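Local coordinates for protein SnoN,Epimerase SnoN (Streptomyces nogalater, PDB 5EP9) that acts as a non-heme iron, 2-oxoglutarate-dependent epimerase in nogalamycin biosynthesis, holding an iron(III) ion and the 2-oxoglutarate cosubstrate in one pocket, at residues F148-A153 / A246-R251; Y250-I255 / L269-P274; S116-F121 / P281-P286; T158-L163 / S238-Y243. All coordinates share one frame; numbering follows the deposited sequence.

Contact 1 (F148-A153 / A246-R251); sequences FPFSTA and ATAAYR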
# COMPACT_ATOMS: atom_id res chain seq x y z
N PHE A 148 -1.18 1.30 -11.48
CA PHE A 148 -1.62 -0.12 -11.34
C PHE A 148 -2.00 -0.69 -12.73
O PHE A 148 -2.94 -0.21 -13.37
CB PHE A 148 -2.79 -0.26 -10.37
CG PHE A 148 -2.46 0.06 -8.94
CD1 PHE A 148 -1.16 -0.02 -8.42
CD2 PHE A 148 -3.46 0.43 -8.07
CE1 PHE A 148 -0.87 0.23 -7.09
CE2 PHE A 148 -3.18 0.65 -6.76
CZ PHE A 148 -1.90 0.55 -6.27
N PRO A 149 -1.22 -1.64 -13.25
CA PRO A 149 -1.52 -2.24 -14.51
C PRO A 149 -2.59 -3.36 -14.44
O PRO A 149 -2.40 -4.47 -14.95
CB PRO A 149 -0.16 -2.84 -14.91
CG PRO A 149 0.33 -3.40 -13.61
CD PRO A 149 -0.10 -2.36 -12.59
N PHE A 150 -3.74 -3.02 -13.88
CA PHE A 150 -4.86 -3.94 -13.94
C PHE A 150 -6.18 -3.16 -14.07
O PHE A 150 -6.30 -1.97 -13.72
CB PHE A 150 -4.83 -4.91 -12.77
CG PHE A 150 -4.63 -4.29 -11.41
CD1 PHE A 150 -5.72 -3.84 -10.70
CD2 PHE A 150 -3.39 -4.22 -10.82
CE1 PHE A 150 -5.61 -3.29 -9.45
CE2 PHE A 150 -3.25 -3.66 -9.59
CZ PHE A 150 -4.35 -3.20 -8.89
N SER A 151 -7.17 -3.90 -14.49
CA SER A 151 -8.49 -3.40 -14.92
C SER A 151 -9.27 -2.73 -13.81
O SER A 151 -9.99 -1.81 -14.05
CB SER A 151 -9.30 -4.60 -15.54
OG SER A 151 -9.48 -5.64 -14.58
N THR A 152 -9.05 -3.16 -12.56
CA THR A 152 -9.79 -2.62 -11.41
C THR A 152 -8.97 -1.68 -10.54
O THR A 152 -9.20 -1.52 -9.38
CB THR A 152 -10.32 -3.77 -10.55
OG1 THR A 152 -9.22 -4.58 -10.13
CG2 THR A 152 -11.30 -4.62 -11.37
N ALA A 153 -7.97 -1.09 -11.17
CA ALA A 153 -7.08 -0.14 -10.51
C ALA A 153 -7.79 0.94 -9.70
O ALA A 153 -7.39 1.25 -8.58
CB ALA A 153 -6.23 0.57 -11.59
N ALA A 246 -10.84 -9.48 -6.97
CA ALA A 246 -10.56 -10.82 -7.42
C ALA A 246 -10.81 -11.05 -8.93
O ALA A 246 -10.28 -11.98 -9.49
CB ALA A 246 -11.35 -11.83 -6.61
N THR A 247 -11.60 -10.21 -9.56
CA THR A 247 -11.78 -10.26 -11.02
C THR A 247 -10.79 -9.40 -11.83
O THR A 247 -10.96 -9.18 -12.99
CB THR A 247 -13.18 -9.76 -11.42
OG1 THR A 247 -13.34 -8.38 -11.06
CG2 THR A 247 -14.30 -10.63 -10.76
N ALA A 248 -9.78 -8.86 -11.18
CA ALA A 248 -8.78 -8.09 -11.87
C ALA A 248 -8.15 -8.81 -13.06
O ALA A 248 -7.75 -9.94 -12.96
CB ALA A 248 -7.69 -7.68 -10.93
N ALA A 249 -8.03 -8.05 -14.14
CA ALA A 249 -7.32 -8.44 -15.32
C ALA A 249 -6.21 -7.50 -15.68
O ALA A 249 -6.28 -6.32 -15.42
CB ALA A 249 -8.28 -8.66 -16.55
N TYR A 250 -5.21 -8.07 -16.38
CA TYR A 250 -4.03 -7.30 -16.77
C TYR A 250 -4.44 -6.14 -17.70
O TYR A 250 -5.14 -6.36 -18.68
CB TYR A 250 -2.98 -8.18 -17.46
CG TYR A 250 -1.68 -7.43 -17.76
CD1 TYR A 250 -0.86 -6.97 -16.73
CD2 TYR A 250 -1.23 -7.27 -19.06
CE1 TYR A 250 0.33 -6.32 -17.00
CE2 TYR A 250 -0.02 -6.63 -19.35
CZ TYR A 250 0.73 -6.14 -18.31
OH TYR A 250 1.90 -5.53 -18.55
N ARG A 251 -3.92 -4.98 -17.41
CA ARG A 251 -4.13 -3.80 -18.24
C ARG A 251 -2.91 -2.92 -18.25
O ARG A 251 -2.69 -2.20 -17.29
CB ARG A 251 -5.36 -2.99 -17.74
CG ARG A 251 -5.84 -1.95 -18.78
CD ARG A 251 -7.03 -1.10 -18.33
NE ARG A 251 -6.74 -0.37 -17.13
CZ ARG A 251 -7.66 0.22 -16.34
NH1 ARG A 251 -8.96 0.18 -16.63
NH2 ARG A 251 -7.27 0.91 -15.26
O HOH W 1 -4.63 1.92 -13.91
O HOH W 2 -4.02 -0.06 -16.23
O HOH W 3 -11.95 -6.84 -14.37

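Contact 2 (Y250-I255 / L269-P274); sequences YRPTGI and LREGAP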
# COMPACT_ATOMS: atom_id res chain seq x y z
N TYR A 250 -5.21 -8.07 -16.38
CA TYR A 250 -4.03 -7.30 -16.77
C TYR A 250 -4.44 -6.14 -17.70
O TYR A 250 -5.14 -6.36 -18.68
CB TYR A 250 -2.98 -8.18 -17.46
CG TYR A 250 -1.68 -7.43 -17.76
CD1 TYR A 250 -0.86 -6.97 -16.73
CD2 TYR A 250 -1.23 -7.27 -19.06
CE1 TYR A 250 0.33 -6.32 -17.00
CE2 TYR A 250 -0.02 -6.63 -19.35
CZ TYR A 250 0.73 -6.14 -18.31
OH TYR A 250 1.90 -5.53 -18.55
N ARG A 251 -3.92 -4.98 -17.41
CA ARG A 251 -4.13 -3.80 -18.24
C ARG A 251 -2.91 -2.92 -18.25
O ARG A 251 -2.69 -2.20 -17.29
CB ARG A 251 -5.36 -2.99 -17.74
CG ARG A 251 -5.84 -1.95 -18.78
CD ARG A 251 -7.03 -1.10 -18.33
NE ARG A 251 -6.74 -0.37 -17.13
CZ ARG A 251 -7.66 0.22 -16.34
NH1 ARG A 251 -8.96 0.18 -16.63
NH2 ARG A 251 -7.27 0.91 -15.26
N PRO A 252 -2.09 -2.96 -19.30
CA PRO A 252 -0.86 -2.18 -19.27
C PRO A 252 -1.10 -0.66 -19.14
O PRO A 252 -2.03 -0.14 -19.69
CB PRO A 252 -0.20 -2.46 -20.61
CG PRO A 252 -0.94 -3.55 -21.26
CD PRO A 252 -2.27 -3.63 -20.58
N THR A 253 -0.31 -0.03 -18.31
CA THR A 253 -0.29 1.44 -18.20
C THR A 253 0.43 2.07 -19.37
O THR A 253 0.24 3.22 -19.66
CB THR A 253 0.49 1.93 -16.98
OG1 THR A 253 1.87 1.51 -17.10
CG2 THR A 253 -0.06 1.34 -15.72
N GLY A 254 1.25 1.29 -20.07
CA GLY A 254 2.12 1.81 -21.14
C GLY A 254 3.48 2.27 -20.62
O GLY A 254 4.34 2.65 -21.39
N ILE A 255 3.65 2.26 -19.32
CA ILE A 255 4.95 2.50 -18.70
C ILE A 255 5.62 1.14 -18.45
O ILE A 255 5.19 0.41 -17.56
CB ILE A 255 4.83 3.20 -17.34
CG1 ILE A 255 3.92 4.45 -17.39
CG2 ILE A 255 6.20 3.55 -16.78
CD1 ILE A 255 4.33 5.47 -18.44
N LEU A 269 2.63 -10.51 -20.27
CA LEU A 269 1.21 -10.76 -20.12
C LEU A 269 0.42 -10.03 -21.18
O LEU A 269 0.78 -8.93 -21.61
CB LEU A 269 0.70 -10.36 -18.76
CG LEU A 269 1.32 -11.22 -17.66
CD1 LEU A 269 0.96 -10.64 -16.31
CD2 LEU A 269 0.96 -12.72 -17.74
N ARG A 270 -0.66 -10.65 -21.60
CA ARG A 270 -1.54 -10.07 -22.61
C ARG A 270 -2.60 -9.20 -21.84
O ARG A 270 -3.11 -9.58 -20.79
CB ARG A 270 -2.05 -11.13 -23.68
CG ARG A 270 -1.18 -11.15 -24.96
CD ARG A 270 -1.17 -12.49 -25.76
NE ARG A 270 -2.43 -12.78 -26.48
CZ ARG A 270 -2.65 -13.80 -27.34
NH1 ARG A 270 -1.70 -14.69 -27.64
NH2 ARG A 270 -3.85 -13.92 -27.92
N GLU A 271 -2.92 -8.03 -22.41
CA GLU A 271 -4.10 -7.28 -21.98
C GLU A 271 -5.37 -8.13 -21.89
O GLU A 271 -5.71 -8.86 -22.84
CB GLU A 271 -4.39 -6.10 -22.90
CG GLU A 271 -5.50 -5.26 -22.27
CD GLU A 271 -5.67 -3.86 -22.85
OE1 GLU A 271 -5.27 -3.61 -24.01
OE2 GLU A 271 -6.24 -3.01 -22.15
N GLY A 272 -6.04 -8.04 -20.75
CA GLY A 272 -7.24 -8.79 -20.41
C GLY A 272 -7.09 -10.11 -19.67
O GLY A 272 -8.01 -10.67 -19.11
N ALA A 273 -5.72 -10.46 -19.49
CA ALA A 273 -5.38 -11.81 -18.94
C ALA A 273 -5.72 -11.79 -17.51
O ALA A 273 -5.37 -10.84 -16.86
CB ALA A 273 -3.92 -12.15 -19.15
N PRO A 274 -6.40 -12.83 -16.98
CA PRO A 274 -6.77 -12.68 -15.60
C PRO A 274 -5.54 -12.84 -14.71
O PRO A 274 -4.56 -13.46 -15.11
CB PRO A 274 -7.79 -13.79 -15.35
CG PRO A 274 -8.11 -14.41 -16.71
CD PRO A 274 -6.86 -14.14 -17.52

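Contact 3 (S116-F121 / P281-P286); sequences SPLRLF and PLLRRP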
# COMPACT_ATOMS: atom_id res chain seq x y z
N SER A 116 -15.77 -6.47 -1.53
CA SER A 116 -15.73 -7.61 -2.49
C SER A 116 -14.54 -8.55 -2.17
O SER A 116 -13.62 -8.16 -1.45
CB SER A 116 -15.55 -7.09 -3.97
OG SER A 116 -14.14 -6.80 -4.32
N PRO A 117 -14.52 -9.73 -2.76
CA PRO A 117 -13.35 -10.56 -2.65
C PRO A 117 -12.17 -9.93 -3.35
O PRO A 117 -12.34 -9.22 -4.35
CB PRO A 117 -13.74 -11.86 -3.37
CG PRO A 117 -15.23 -11.87 -3.37
CD PRO A 117 -15.68 -10.45 -3.35
N LEU A 118 -11.00 -10.16 -2.77
CA LEU A 118 -9.80 -9.57 -3.19
C LEU A 118 -8.70 -10.58 -3.43
O LEU A 118 -8.74 -11.68 -2.93
CB LEU A 118 -9.30 -8.56 -2.16
CG LEU A 118 -10.19 -7.34 -1.81
CD1 LEU A 118 -9.58 -6.66 -0.60
CD2 LEU A 118 -10.36 -6.35 -2.96
N ARG A 119 -7.71 -10.12 -4.16
CA ARG A 119 -6.43 -10.78 -4.38
C ARG A 119 -5.29 -9.87 -4.00
O ARG A 119 -5.41 -8.64 -4.01
CB ARG A 119 -6.24 -11.15 -5.84
CG ARG A 119 -7.11 -12.25 -6.35
CD ARG A 119 -7.11 -12.34 -7.87
NE ARG A 119 -8.00 -13.40 -8.32
CZ ARG A 119 -7.75 -14.72 -8.18
NH1 ARG A 119 -6.59 -15.17 -7.73
NH2 ARG A 119 -8.64 -15.59 -8.53
N LEU A 120 -4.18 -10.49 -3.63
CA LEU A 120 -2.95 -9.75 -3.39
C LEU A 120 -2.32 -9.46 -4.74
O LEU A 120 -2.20 -10.34 -5.55
CB LEU A 120 -1.97 -10.55 -2.55
CG LEU A 120 -0.54 -10.04 -2.43
CD1 LEU A 120 -0.48 -8.75 -1.63
CD2 LEU A 120 0.37 -11.08 -1.76
N PHE A 121 -1.86 -8.20 -4.91
CA PHE A 121 -1.11 -7.78 -6.10
C PHE A 121 0.36 -7.70 -5.84
O PHE A 121 1.20 -8.23 -6.57
CB PHE A 121 -1.60 -6.40 -6.64
CG PHE A 121 -0.79 -5.89 -7.80
CD1 PHE A 121 -0.76 -6.58 -9.00
CD2 PHE A 121 -0.10 -4.70 -7.72
CE1 PHE A 121 -0.04 -6.12 -10.06
CE2 PHE A 121 0.64 -4.21 -8.78
CZ PHE A 121 0.68 -4.94 -9.94
N PRO A 281 -2.72 -14.18 -5.09
CA PRO A 281 -3.61 -15.12 -4.40
C PRO A 281 -4.86 -14.45 -3.90
O PRO A 281 -4.81 -13.33 -3.34
CB PRO A 281 -2.73 -15.65 -3.23
CG PRO A 281 -1.79 -14.49 -2.98
CD PRO A 281 -1.46 -14.02 -4.37
N LEU A 282 -5.93 -15.20 -3.93
CA LEU A 282 -7.12 -14.88 -3.21
C LEU A 282 -6.78 -14.68 -1.71
O LEU A 282 -6.07 -15.45 -1.14
CB LEU A 282 -8.16 -15.95 -3.36
CG LEU A 282 -8.79 -16.12 -4.76
CD1 LEU A 282 -9.50 -17.46 -4.89
CD2 LEU A 282 -9.70 -14.93 -5.06
N LEU A 283 -7.31 -13.63 -1.08
CA LEU A 283 -7.14 -13.44 0.35
C LEU A 283 -7.97 -14.36 1.20
O LEU A 283 -7.72 -14.51 2.35
CB LEU A 283 -7.45 -11.99 0.75
CG LEU A 283 -6.69 -10.89 0.07
CD1 LEU A 283 -6.93 -9.58 0.76
CD2 LEU A 283 -5.21 -11.16 -0.09
N ARG A 284 -9.03 -14.92 0.66
CA ARG A 284 -9.84 -15.85 1.42
C ARG A 284 -10.11 -17.10 0.57
O ARG A 284 -10.50 -16.98 -0.55
CB ARG A 284 -11.11 -15.14 1.87
CG ARG A 284 -12.22 -16.00 2.46
CD ARG A 284 -13.48 -15.18 2.68
NE ARG A 284 -14.08 -14.85 1.35
CZ ARG A 284 -14.70 -13.71 0.96
NH1 ARG A 284 -14.89 -12.69 1.79
NH2 ARG A 284 -15.14 -13.59 -0.29
N ARG A 285 -9.88 -18.29 1.12
CA ARG A 285 -10.09 -19.55 0.38
C ARG A 285 -11.55 -19.57 -0.17
O ARG A 285 -12.50 -19.30 0.59
CB ARG A 285 -9.81 -20.76 1.29
CG ARG A 285 -8.73 -21.71 0.78
CD ARG A 285 -8.95 -23.11 1.36
NE ARG A 285 -10.02 -23.85 0.66
CZ ARG A 285 -10.81 -24.81 1.19
NH1 ARG A 285 -10.72 -25.16 2.46
NH2 ARG A 285 -11.72 -25.43 0.42
N PRO A 286 -11.75 -19.84 -1.49
CA PRO A 286 -13.15 -19.84 -1.95
C PRO A 286 -13.85 -21.17 -1.49
O PRO A 286 -13.22 -22.27 -1.46
CB PRO A 286 -13.03 -19.66 -3.48
CG PRO A 286 -11.68 -20.24 -3.82
CD PRO A 286 -10.86 -20.38 -2.55
O HOH W 4 -10.68 -13.46 -1.76

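Contact 4 (T158-L163 / S238-Y243); sequences TAWVAL and STSAVY. With AKG (2-oxoglutaric acid), chain E.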
# COMPACT_ATOMS: atom_id res chain seq x y z
N THR A 158 -4.69 -0.08 -0.56
CA THR A 158 -3.38 -0.30 -0.02
C THR A 158 -3.40 -0.35 1.54
O THR A 158 -3.93 0.52 2.14
CB THR A 158 -2.43 0.76 -0.53
OG1 THR A 158 -2.32 0.67 -1.95
CG2 THR A 158 -1.05 0.63 0.13
N ALA A 159 -2.84 -1.41 2.13
CA ALA A 159 -2.59 -1.51 3.57
C ALA A 159 -1.15 -1.12 3.90
O ALA A 159 -0.22 -1.74 3.40
CB ALA A 159 -2.82 -2.92 4.05
N TRP A 160 -0.98 -0.06 4.69
CA TRP A 160 0.34 0.44 5.04
C TRP A 160 0.51 0.16 6.52
O TRP A 160 -0.23 0.70 7.35
CB TRP A 160 0.41 1.94 4.75
CG TRP A 160 1.73 2.66 4.70
CD1 TRP A 160 2.36 3.11 3.57
CD2 TRP A 160 2.50 3.12 5.80
NE1 TRP A 160 3.48 3.80 3.90
CE2 TRP A 160 3.64 3.75 5.26
CE3 TRP A 160 2.44 2.89 7.19
CZ2 TRP A 160 4.61 4.32 6.05
CZ3 TRP A 160 3.45 3.45 8.02
CH2 TRP A 160 4.51 4.18 7.43
N VAL A 161 1.44 -0.72 6.82
CA VAL A 161 1.56 -1.26 8.20
C VAL A 161 2.82 -0.70 8.82
O VAL A 161 3.93 -0.93 8.27
CB VAL A 161 1.61 -2.82 8.18
CG1 VAL A 161 1.75 -3.40 9.54
CG2 VAL A 161 0.38 -3.34 7.51
N ALA A 162 2.68 -0.03 9.95
CA ALA A 162 3.82 0.49 10.63
C ALA A 162 4.55 -0.63 11.44
O ALA A 162 3.91 -1.28 12.23
CB ALA A 162 3.43 1.56 11.60
N LEU A 163 5.84 -0.82 11.16
CA LEU A 163 6.65 -1.77 11.89
C LEU A 163 7.45 -1.12 13.03
O LEU A 163 8.04 -1.83 13.82
CB LEU A 163 7.55 -2.56 10.93
CG LEU A 163 6.78 -3.39 9.88
CD1 LEU A 163 7.76 -4.04 8.97
CD2 LEU A 163 5.94 -4.42 10.56
N SER A 238 8.15 0.06 7.33
CA SER A 238 6.75 -0.30 7.17
C SER A 238 6.65 -1.22 6.01
O SER A 238 7.60 -1.35 5.20
CB SER A 238 5.88 0.98 6.90
OG SER A 238 6.35 1.68 5.75
N THR A 239 5.46 -1.74 5.84
CA THR A 239 5.14 -2.40 4.60
C THR A 239 3.93 -1.77 3.96
O THR A 239 3.04 -1.36 4.67
CB THR A 239 4.86 -3.93 4.78
OG1 THR A 239 3.74 -4.10 5.64
CG2 THR A 239 6.06 -4.63 5.37
N SER A 240 3.85 -1.94 2.64
CA SER A 240 2.73 -1.49 1.84
C SER A 240 2.27 -2.56 0.87
O SER A 240 3.04 -3.03 0.06
CB SER A 240 3.14 -0.20 1.09
OG SER A 240 2.05 0.40 0.54
N ALA A 241 1.04 -2.99 1.05
CA ALA A 241 0.49 -4.04 0.27
C ALA A 241 -0.72 -3.55 -0.51
O ALA A 241 -1.62 -2.97 0.06
CB ALA A 241 0.06 -5.23 1.14
N VAL A 242 -0.74 -3.86 -1.79
CA VAL A 242 -1.84 -3.53 -2.71
C VAL A 242 -2.71 -4.77 -2.95
O VAL A 242 -2.21 -5.82 -3.27
CB VAL A 242 -1.27 -3.03 -4.05
CG1 VAL A 242 -2.37 -2.72 -5.04
CG2 VAL A 242 -0.38 -1.80 -3.82
N TYR A 243 -3.95 -4.62 -2.62
CA TYR A 243 -5.01 -5.57 -2.87
C TYR A 243 -5.97 -5.07 -4.00
O TYR A 243 -6.26 -3.86 -4.15
CB TYR A 243 -5.83 -5.76 -1.62
CG TYR A 243 -4.96 -6.16 -0.45
CD1 TYR A 243 -4.34 -7.39 -0.43
CD2 TYR A 243 -4.69 -5.29 0.60
CE1 TYR A 243 -3.52 -7.77 0.61
CE2 TYR A 243 -3.86 -5.69 1.65
CZ TYR A 243 -3.28 -6.91 1.66
OH TYR A 243 -2.47 -7.30 2.70
C1 AKG E . 1.47 4.15 -0.82
O1 AKG E . 0.63 4.11 -1.76
O2 AKG E . 1.51 3.27 0.08
C2 AKG E . 2.42 5.28 -0.72
O5 AKG E . 2.39 6.17 -1.59
C3 AKG E . 3.42 5.27 0.46
C4 AKG E . 4.26 6.53 0.65
C5 AKG E . 5.26 6.50 1.78
O3 AKG E . 5.29 5.51 2.54
O4 AKG E . 6.09 7.45 1.92
O HOH W 5 1.40 -4.30 4.24

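Contact 1 (F148-A153 / A246-R251)
Phe150 and Tyr250 make a single backbone bridge, CA to CA 4.5 Å, flanked by hydrogen bonds from Arg251 N to Pro149 O (2.9 Å) and from Ser151 N to Ala249 O (2.7 Å). Ser151 grips Ala249 twice: its OG, set between backbone N and carbonyl carbon (chi1 60°), also accepts from Ala249 N at 2.8 Å. Water 3 ties the same OG to Thr247 O. An alanine in place of Ser151 would probably leave Ala249 N without its acceptor and cut that water link. The Arg251 chain is bent at chi3, and one guanidinium face lies over Ser151 CA and the carbonyl oxygens of Phe150 and Ser151. Arg251 NH2 lies 3.8 Å from Ala153 CB. At the guanidinium's edge, waters 1 and 2 bridge NH2 and NE to Phe148 O. Pro149 packs its CB 4.1 Å from Tyr250 CE1, while the Phe150 ring meets Phe121 edge-to-face. The first segment combines an inverse gamma turn centred on Pro149 with a type I turn from Phe150 to Ala153. It belongs to the loop after the iron ligands His142 and Asp144, in the first SnoN part of this engineered fusion; the loop following strand 236-245, from the second part, closes over it.

Contact 2 (Y250-I255 / L269-P274)
Leu269 lays its CB over one face of the Tyr250 ring, a CH-pi contact 3.8 Å from the centroid and 17° off the normal. The two side chains cross obliquely, and Leu269 CD1 lies 4.1 Å from Tyr250 CD1. Over the opposite face, toward the rim, sits Pro252 N. Tyr250 CG is anti to the backbone N (chi1 -174°), directed to the bend of 269-274; there the ring edge meets backbone, with Tyr250 CD2 3.4 Å from Arg270 O and Glu271 N in the ring plane. The phenol OH is hydrogen-bonded beyond these segments, to Asp259 O. A type II beta turn from Arg270 to Ala273 shapes this wall, with Gly272 at a positive phi where a CB would crowd the preceding carbonyl. Both segments belong to the second SnoN part of the fusion. Two nearly straight bonds clamp the turn to Tyr250: its N donates to Ala273 O at 2.8 Å, and its O accepts from Gly272 N at 2.8 Å. A leucine in place of Tyr250 would probably leave Asp259 O without this donor and Leu269 CB without a flat face to cover. Glu271 crosses Pro252 at about a right angle, its CG 4.0 Å from Pro252 CD. Glu271 OE2 touches the aliphatic part of Arg251, 3.6 Å from Arg251 CG. Guanidinium and carboxylate planes are 85° apart and the charged atoms stay separated, Arg251 NE being 5.7 Å from Glu271 OE2.

Contact 3 (S116-F121 / P281-P286)
Arg119 pairs with Leu282 in a single backbone bridge, and its side chain then runs out over that leucine. Arg119 CB starts 3.6 Å from Pro281 O. CG, anti to the carbonyl carbon (chi1 -70°), already meets Leu282 CD2, and the chain stays extended to NE, which donates to Ala246 O outside the two segments. At the tip, Arg119 CZ is 3.7 Å from Leu282 CD2, which sits over the centre of one guanidinium face. Arg119 NH1 and NH2 are both 3.8 Å from Leu282 CG, and NH1 also hydrogen-bonds to Phe280 O. Leu120 N donates to Pro281 O (2.9 Å) and Leu283 N to Leu118 O (3.0 Å), the latter carbonyl also taking a water that links it to Arg284 N. The two methyls of Leu283 reach different strand residues, CD1 3.9 Å from Leu118 CB and CD2 4.1 Å from Leu120 CB. Pro281 CD adds a contact with the same Leu120 CB. Farther out, Arg284 NH2 lies 3.5 Å from Pro117 CG while NH1 forms a salt bridge with Glu111. The C-terminal loop, from the second SnoN part of the engineered chain, thus lies on the start of strand 118-128 in the first part. The chemistry is divided: backbone bonds set the register, leucine and proline pack the contact, and each arginine rests guanidinium atoms on an apolar side chain while bonding outside the two segments.

Contact 4 (T158-L163 / S238-Y243)
Ser238 covers the Trp160 indole: its CB stands 3.5 Å from the centroid of the six-membered ring, 13° off the normal, a CH-pi contact. Ser238 OG, set between backbone N and carbonyl carbon (chi1 58°), lies over the same face toward the rim, 3.2 Å from Trp160 CZ2. Thr239, the next residue, points through the other face of the sheet beside Val161, with its OG1 3.6 Å from Val161 CB. Thr239 CG2 touches Leu163 CD1, and water 5 joins OG1 to Ala159 O. Thr158 is on the sheet face that carries Trp160; its CG2 packs 3.1 Å from Ser240 OG and its OG1 faces Val242 CG2. The backbones are antiparallel: Ala159 with Ala241 and Val161 with Thr239 are hydrogen-bonded pairs, alternating with the non-hydrogen-bonded pairs Thr158-Val242, Trp160-Ser240 and Ala162-Ser238. These are central strands of the major sheet of the cupin-type double-stranded beta-helix, one strand from each SnoN part of the engineered chain. Helix 104-114 packs on the face of Ala159, Val161 and Tyr243. On the other, Trp160 NE1 donates to 2-oxoglutarate O3 (2.8 Å) and Ser240 OG to O2 (3.0 Å), so neighbouring strands grip the two carboxylates. The indole, with Ser238 CB and OG over one face, is probably steadied with its N-H aimed at the cosubstrate, which Thr139 and Arg236 also bind.

The centre of contact 4 is about 5 Å from that of the chain, and this contact touches the cosubstrate; contacts 1 and 3 are both centred about 16 Å out and contact 2 about 20 Å. Contact 1 reaches contact 4 through Phe148 CZ, 3.5 Å from Val242 CG1, and the Phe148 side chain is about 7 Å from the iron(III) ion. Contact 3 adjoins contact 4 in the same sheet, with Phe121 N 2.9 Å from Val242 O and Leu283 against Tyr243. Contacts 1 and 3 meet where Pro149 CD lies 3.8 Å from Phe121 CZ. Contact 2 shares Tyr250 and Arg251 with contact 1, its centre about 24 Å from that of contact 4. Residues 238-251 thus run from the pocket to the surface loops.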